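Local coordinates for adherence and virulence protein A (Streptococcus pneumoniae, PDB 6PON), which binds fibronectin and serves the pneumococcus as a factor of adherence and virulence, at the interface of chains A and B. Sequence-based numbering; all coordinates share one arbitrary frame. Chains: chain A/B, Adherence and virulence protein A.

Contact 1: the interface of chains A and B. Residues chain A 173, 176, 181, 185, 199, 210; chain B 222, 226.
B:Phe222 pushes its ring into an apolar pocket of chain A lined by A:Leu181, A:Leu185 and A:Phe199, with A:Pro173 and A:Leu210 towards B:Phe226. This is an apolar patch of the two-fold symmetric interface between the two copies of the protein, which may or may not persist outside the crystal. Among the residues of this patch B:Phe222 gives up the most surface, 85 Å².

Two CH-pi contacts cover aromatic faces. Methyl CD1 of A:Leu181 sits over the middle of the B:Phe222 ring, 3.6 Å from its centroid, while its other methyl, CD2, reaches the ring atom CD1. From within the same chain, CE2 of B:Phe226 lies over the opposite face, displaced towards the rim of the B:Phe222 ring, so the ring is sandwiched between a leucine of one subunit and a phenylalanine of the other. B:Phe226 in turn receives CB of A:Pro173 over one face, offset towards the rim, with CB 3.5 Å from CZ of the phenylalanine.

Aromatic and aliphatic packing completes the pocket. The far end of B:Phe222 meets the face of A:Phe199 near its rim, CZ to CZ at 3.6 Å, the two side chains arriving from opposite directions. With CG of B:Phe222 anti to the backbone N (chi1 -174°), this torsion directs the ring towards chain A. A:Leu185 lends CD2 to ring atom CD2 of B:Phe222 at 4.0 Å. A:Leu210 crosses B:Phe226 at roughly a right angle, its CD2 3.8 Å from CE2.

The guest ring comes from near the C-terminal end of helix 204-225 of chain B, and B:Phe226 follows directly after it. Chain A supplies helix 178-187, the second turn of helix 204-227 and the loop residues A:Pro173 and A:Phe199.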
ATOM      1  N   PRO A 173       6.124   7.136 -15.498  1.00 18.09           N
ATOM      2  CA  PRO A 173       5.347   6.319 -14.551  1.00 14.76           C
ATOM      3  C   PRO A 173       4.004   5.879 -15.087  1.00 15.85           C
ATOM      4  O   PRO A 173       3.470   4.864 -14.624  1.00 17.47           O
ATOM      5  CB  PRO A 173       5.171   7.260 -13.349  1.00 15.17           C
ATOM      6  CG  PRO A 173       5.197   8.633 -13.949  1.00 14.06           C
ATOM      7  CD  PRO A 173       6.185   8.555 -15.100  1.00 15.39           C
ATOM      8  N   ILE A 176       4.972   2.677 -17.795  1.00 17.37           N
ATOM      9  CA  ILE A 176       5.936   1.639 -17.472  1.00 19.19           C
ATOM     10  C   ILE A 176       5.235   0.286 -17.403  1.00 23.42           C
ATOM     11  O   ILE A 176       4.122   0.156 -16.867  1.00 15.68           O
ATOM     12  CB  ILE A 176       6.654   1.994 -16.158  1.00 21.63           C
ATOM     13  CG1 ILE A 176       7.707   0.937 -15.790  1.00 17.99           C
ATOM     14  CG2 ILE A 176       5.625   2.307 -15.020  1.00 17.45           C
ATOM     15  CD1 ILE A 176       8.667   1.375 -14.671  1.00 17.72           C
ATOM     16  N   LEU A 181       8.249  -1.999 -13.660  1.00 22.98           N
ATOM     17  CA  LEU A 181       7.751  -1.383 -12.437  1.00 26.96           C
ATOM     18  C   LEU A 181       7.942  -2.312 -11.242  1.00 27.44           C
ATOM     19  O   LEU A 181       8.484  -1.910 -10.204  1.00 23.38           O
ATOM     20  CB  LEU A 181       6.273  -1.017 -12.595  1.00 26.55           C
ATOM     21  CG  LEU A 181       5.587  -0.487 -11.329  1.00 16.48           C
ATOM     22  CD1 LEU A 181       6.225   0.799 -10.899  1.00 16.37           C
ATOM     23  CD2 LEU A 181       4.127  -0.268 -11.594  1.00 16.62           C
ATOM     24  N   LEU A 185       9.842  -1.410  -7.816  1.00 21.06           N
ATOM     25  CA  LEU A 185       9.143  -1.310  -6.537  1.00 22.62           C
ATOM     26  C   LEU A 185       9.648  -2.325  -5.508  1.00 25.87           C
ATOM     27  O   LEU A 185       9.641  -2.042  -4.303  1.00 24.05           O
ATOM     28  CB  LEU A 185       7.636  -1.478  -6.746  1.00 15.53           C
ATOM     29  CG  LEU A 185       6.889  -0.409  -7.534  1.00 23.07           C
ATOM     30  CD1 LEU A 185       5.411  -0.688  -7.546  1.00 19.40           C
ATOM     31  CD2 LEU A 185       7.112   0.948  -6.944  1.00 19.68           C
ATOM     32  N   PHE A 199      11.542   8.307 -11.792  1.00 15.60           N
ATOM     33  CA  PHE A 199      10.387   8.514 -12.647  1.00 19.43           C
ATOM     34  C   PHE A 199      10.368   9.937 -13.175  1.00 18.98           C
ATOM     35  O   PHE A 199      10.743  10.883 -12.474  1.00 19.08           O
ATOM     36  CB  PHE A 199       9.096   8.195 -11.916  1.00 18.06           C
ATOM     37  CG  PHE A 199       8.970   6.748 -11.536  1.00 15.66           C
ATOM     38  CD1 PHE A 199       8.720   5.788 -12.502  1.00 17.19           C
ATOM     39  CD2 PHE A 199       9.108   6.348 -10.217  1.00 15.45           C
ATOM     40  CE1 PHE A 199       8.614   4.449 -12.160  1.00 14.05           C
ATOM     41  CE2 PHE A 199       8.988   5.006  -9.862  1.00 15.77           C
ATOM     42  CZ  PHE A 199       8.741   4.058 -10.841  1.00 12.83           C
ATOM     43  N   LEU A 210       3.190  10.593  -3.418  1.00 17.17           N
ATOM     44  CA  LEU A 210       3.278   9.202  -3.850  1.00 17.98           C
ATOM     45  C   LEU A 210       3.964   8.336  -2.796  1.00 19.12           C
ATOM     46  O   LEU A 210       3.528   7.206  -2.528  1.00 19.58           O
ATOM     47  CB  LEU A 210       4.011   9.105  -5.187  1.00 15.22           C
ATOM     48  CG  LEU A 210       4.271   7.689  -5.715  1.00 15.59           C
ATOM     49  CD1 LEU A 210       3.015   6.846  -5.707  1.00 10.61           C
ATOM     50  CD2 LEU A 210       4.896   7.706  -7.117  1.00 11.39           C
TER
ATOM     51  N   PHE B 222       0.535   2.072  -6.685  1.00 19.17           N
ATOM     52  CA  PHE B 222       1.262   2.843  -7.685  1.00 16.39           C
ATOM     53  C   PHE B 222       0.424   2.999  -8.945  1.00 19.96           C
ATOM     54  O   PHE B 222       0.275   4.110  -9.474  1.00 19.45           O
ATOM     55  CB  PHE B 222       2.605   2.166  -7.996  1.00 15.93           C
ATOM     56  CG  PHE B 222       3.510   2.973  -8.924  1.00 19.46           C
ATOM     57  CD1 PHE B 222       3.254   3.046 -10.291  1.00 19.46           C
ATOM     58  CD2 PHE B 222       4.621   3.644  -8.428  1.00 19.88           C
ATOM     59  CE1 PHE B 222       4.079   3.770 -11.129  1.00 19.09           C
ATOM     60  CE2 PHE B 222       5.451   4.363  -9.260  1.00 15.94           C
ATOM     61  CZ  PHE B 222       5.185   4.432 -10.603  1.00 18.34           C
ATOM     62  N   PHE B 226      -1.570   6.674 -10.628  1.00 21.07           N
ATOM     63  CA  PHE B 226      -1.349   7.154 -11.988  1.00 20.29           C
ATOM     64  C   PHE B 226      -2.480   6.798 -12.934  1.00 23.62           C
ATOM     65  O   PHE B 226      -2.341   6.985 -14.151  1.00 25.38           O
ATOM     66  CB  PHE B 226      -0.039   6.604 -12.543  1.00 15.24           C
ATOM     67  CG  PHE B 226       1.160   7.184 -11.877  1.00 18.63           C
ATOM     68  CD1 PHE B 226       1.593   8.464 -12.202  1.00 14.74           C
ATOM     69  CD2 PHE B 226       1.818   6.489 -10.891  1.00 16.24           C
ATOM     70  CE1 PHE B 226       2.661   9.015 -11.587  1.00 12.17           C
ATOM     71  CE2 PHE B 226       2.907   7.032 -10.268  1.00 15.13           C
ATOM     72  CZ  PHE B 226       3.331   8.303 -10.607  1.00 14.85           C
TER

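Contact 2: the interface of chains A and B. Residues chain A 225, 228-230, 241-242; chain B 6, 10.
This is a mixed polar and apolar patch of a two-fold symmetric homodimer interface, in which the N-terminal helix of chain B is held by the segment that follows the long helix of chain A; the dimer may or may not form outside the crystal. B:His10 is central to it, with 68 Å² hidden by the partner.

The direct polar link is a hydrogen bond of 2.8 Å between the side-chain hydroxyl OG1 of A:Thr230 and ND1 of B:His10, whose donor is not settled. OG1 lies in the plane of the imidazole at its edge, and it stands beside its own backbone N (chi1 -57°), directed towards the histidine. A water carries the same hydroxyl on to the backbone carbonyl O of B:His10, 2.7 Å from each oxygen, so A:Thr230 is tied to both side chain and main chain of the histidine. On the other ring nitrogen, NE2 of B:His10, a second water at 3.1 Å leads to the carbonyl O of A:Phe225, with a weak link to that of A:Gln228. Bonds at both nitrogens should restrict rotation of the imidazole.

Apolar groups pack on one face of the ring. CB of A:Pro241 lies over it, displaced towards the rim and 3.5 Å from CG of B:His10. On the same side as A:Pro241, methyl CG1 of A:Val242 approaches CE1 of B:His10 at 3.7 Å. The pyrrolidine of A:Pro241 is shared, since its CG touches CE2 of B:Phe6 at 3.6 Å. B:Phe6 also meets A:Phe225, CZ to CZ at 3.8 Å, the side chains crossing at a slant.

Both chain B residues stand one turn apart near the start of helix 5-19. A:Phe225 is close to the end of helix 204-227, A:Gln228 to A:Thr230 form the exit from that helix, and A:Pro241 and A:Val242 directly follow strand 239-240.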
ATOM      1  N   PHE A 225      -5.025  -7.881   6.592  1.00 23.22           N
ATOM      2  CA  PHE A 225      -4.505  -9.234   6.745  1.00 24.54           C
ATOM      3  C   PHE A 225      -4.652  -9.732   8.182  1.00 25.59           C
ATOM      4  O   PHE A 225      -4.893 -10.920   8.409  1.00 22.89           O
ATOM      5  CB  PHE A 225      -3.044  -9.286   6.302  1.00 22.07           C
ATOM      6  CG  PHE A 225      -2.422 -10.626   6.459  1.00 19.56           C
ATOM      7  CD1 PHE A 225      -2.773 -11.664   5.628  1.00 22.45           C
ATOM      8  CD2 PHE A 225      -1.511 -10.859   7.461  1.00 18.42           C
ATOM      9  CE1 PHE A 225      -2.207 -12.905   5.775  1.00 24.18           C
ATOM     10  CE2 PHE A 225      -0.950 -12.098   7.613  1.00 21.08           C
ATOM     11  CZ  PHE A 225      -1.295 -13.120   6.768  1.00 22.16           C
ATOM     12  N   GLN A 228      -8.918 -10.097   9.135  1.00 26.92           N
ATOM     13  CA  GLN A 228      -9.879 -10.819   8.332  1.00 30.19           C
ATOM     14  C   GLN A 228     -10.419 -12.031   9.100  1.00 30.98           C
ATOM     15  O   GLN A 228      -9.810 -12.531  10.049  1.00 31.70           O
ATOM     16  CB  GLN A 228      -9.256 -11.211   6.982  1.00 28.06           C
ATOM     17  CG  GLN A 228      -8.319 -12.377   6.997  1.00 27.48           C
ATOM     18  CD  GLN A 228      -7.462 -12.480   5.736  1.00 32.77           C
ATOM     19  OE1 GLN A 228      -6.236 -12.346   5.801  1.00 35.30           O
ATOM     20  NE2 GLN A 228      -8.092 -12.735   4.594  1.00 39.85           N
ATOM     21  N   GLU A 229     -11.608 -12.465   8.698  1.00 34.50           N
ATOM     22  CA  GLU A 229     -12.286 -13.572   9.346  1.00 34.15           C
ATOM     23  C   GLU A 229     -11.527 -14.870   9.128  1.00 29.58           C
ATOM     24  O   GLU A 229     -10.788 -15.038   8.153  1.00 29.88           O
ATOM     25  CB  GLU A 229     -13.711 -13.708   8.813  1.00 35.08           C
ATOM     26  CG  GLU A 229     -14.592 -12.508   9.110  1.00 47.82           C
ATOM     27  CD  GLU A 229     -14.801 -12.286  10.606  1.00 55.10           C
ATOM     28  OE1 GLU A 229     -14.029 -11.507  11.218  1.00 55.58           O
ATOM     29  OE2 GLU A 229     -15.735 -12.900  11.173  1.00 55.08           O
ATOM     30  N   THR A 230     -11.724 -15.801  10.054  1.00 25.87           N
ATOM     31  CA  THR A 230     -11.091 -17.110   9.958  1.00 27.51           C
ATOM     32  C   THR A 230     -11.659 -17.887   8.778  1.00 27.35           C
ATOM     33  O   THR A 230     -12.878 -17.987   8.611  1.00 25.45           O
ATOM     34  CB  THR A 230     -11.301 -17.899  11.246  1.00 23.45           C
ATOM     35  OG1 THR A 230     -10.794 -17.146  12.348  1.00 32.57           O
ATOM     36  CG2 THR A 230     -10.592 -19.256  11.175  1.00 22.94           C
ATOM     37  N   PRO A 241      -4.772 -20.232   8.914  1.00 26.29           N
ATOM     38  CA  PRO A 241      -6.068 -19.813   9.464  1.00 23.89           C
ATOM     39  C   PRO A 241      -6.892 -19.008   8.480  1.00 25.51           C
ATOM     40  O   PRO A 241      -8.122 -18.962   8.598  1.00 29.09           O
ATOM     41  CB  PRO A 241      -5.665 -18.968  10.676  1.00 23.59           C
ATOM     42  CG  PRO A 241      -4.357 -18.342  10.233  1.00 25.95           C
ATOM     43  CD  PRO A 241      -3.661 -19.387   9.396  1.00 25.33           C
ATOM     44  N   VAL A 242      -6.242 -18.342   7.534  1.00 23.39           N
ATOM     45  CA  VAL A 242      -6.910 -17.661   6.429  1.00 28.05           C
ATOM     46  C   VAL A 242      -6.259 -18.147   5.141  1.00 31.01           C
ATOM     47  O   VAL A 242      -5.167 -18.735   5.168  1.00 29.47           O
ATOM     48  CB  VAL A 242      -6.807 -16.121   6.559  1.00 27.19           C
ATOM     49  CG1 VAL A 242      -7.310 -15.655   7.915  1.00 28.67           C
ATOM     50  CG2 VAL A 242      -5.377 -15.661   6.315  1.00 24.66           C
TER
ATOM     51  N   PHE B   6       0.197 -16.344  14.847  1.00 20.12           N
ATOM     52  CA  PHE B   6      -0.895 -15.868  14.005  1.00 20.99           C
ATOM     53  C   PHE B   6      -1.998 -16.912  13.897  1.00 22.12           C
ATOM     54  O   PHE B   6      -3.179 -16.601  14.093  1.00 22.08           O
ATOM     55  CB  PHE B   6      -0.340 -15.501  12.621  1.00 18.38           C
ATOM     56  CG  PHE B   6      -1.384 -15.037  11.638  1.00 21.41           C
ATOM     57  CD1 PHE B   6      -2.081 -13.855  11.844  1.00 20.97           C
ATOM     58  CD2 PHE B   6      -1.636 -15.762  10.491  1.00 17.92           C
ATOM     59  CE1 PHE B   6      -3.032 -13.421  10.930  1.00 24.71           C
ATOM     60  CE2 PHE B   6      -2.579 -15.332   9.568  1.00 23.55           C
ATOM     61  CZ  PHE B   6      -3.274 -14.167   9.778  1.00 20.65           C
ATOM     62  N   HIS B  10      -6.134 -17.222  15.834  1.00 25.19           N
ATOM     63  CA  HIS B  10      -7.432 -17.597  15.289  1.00 25.02           C
ATOM     64  C   HIS B  10      -8.063 -18.728  16.089  1.00 25.90           C
ATOM     65  O   HIS B  10      -9.230 -18.634  16.489  1.00 26.82           O
ATOM     66  CB  HIS B  10      -7.302 -17.960  13.808  1.00 24.46           C
ATOM     67  CG  HIS B  10      -7.147 -16.766  12.920  1.00 24.72           C
ATOM     68  ND1 HIS B  10      -8.188 -16.242  12.183  1.00 26.30           N
ATOM     69  CD2 HIS B  10      -6.080 -15.967  12.684  1.00 23.18           C
ATOM     70  CE1 HIS B  10      -7.762 -15.188  11.513  1.00 25.83           C
ATOM     71  NE2 HIS B  10      -6.489 -14.995  11.807  1.00 25.09           N
TER
HETATM   72  O   HOH W   1      -6.441 -12.160  10.639  1.00 29.14           O
HETATM   73  O   HOH W   2     -11.281 -17.887  14.940  1.00 32.29           O

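The centres of contact 1 and contact 2 lie about 31 Å apart, measured between their C-alpha atoms, and no residue is common to both. They are joined through helix 204-227 of chain A, which gives a residue in its second turn to contact 1 and one near its end to contact 2. The equivalent helix of chain B supplies the ring that enters contact 1. Two-fold symmetry repeats each contact with the chains exchanged, so each long helix touches the partner near both ends. Such spacing probably helps keep the elongated dimer aligned, if it persists in solution.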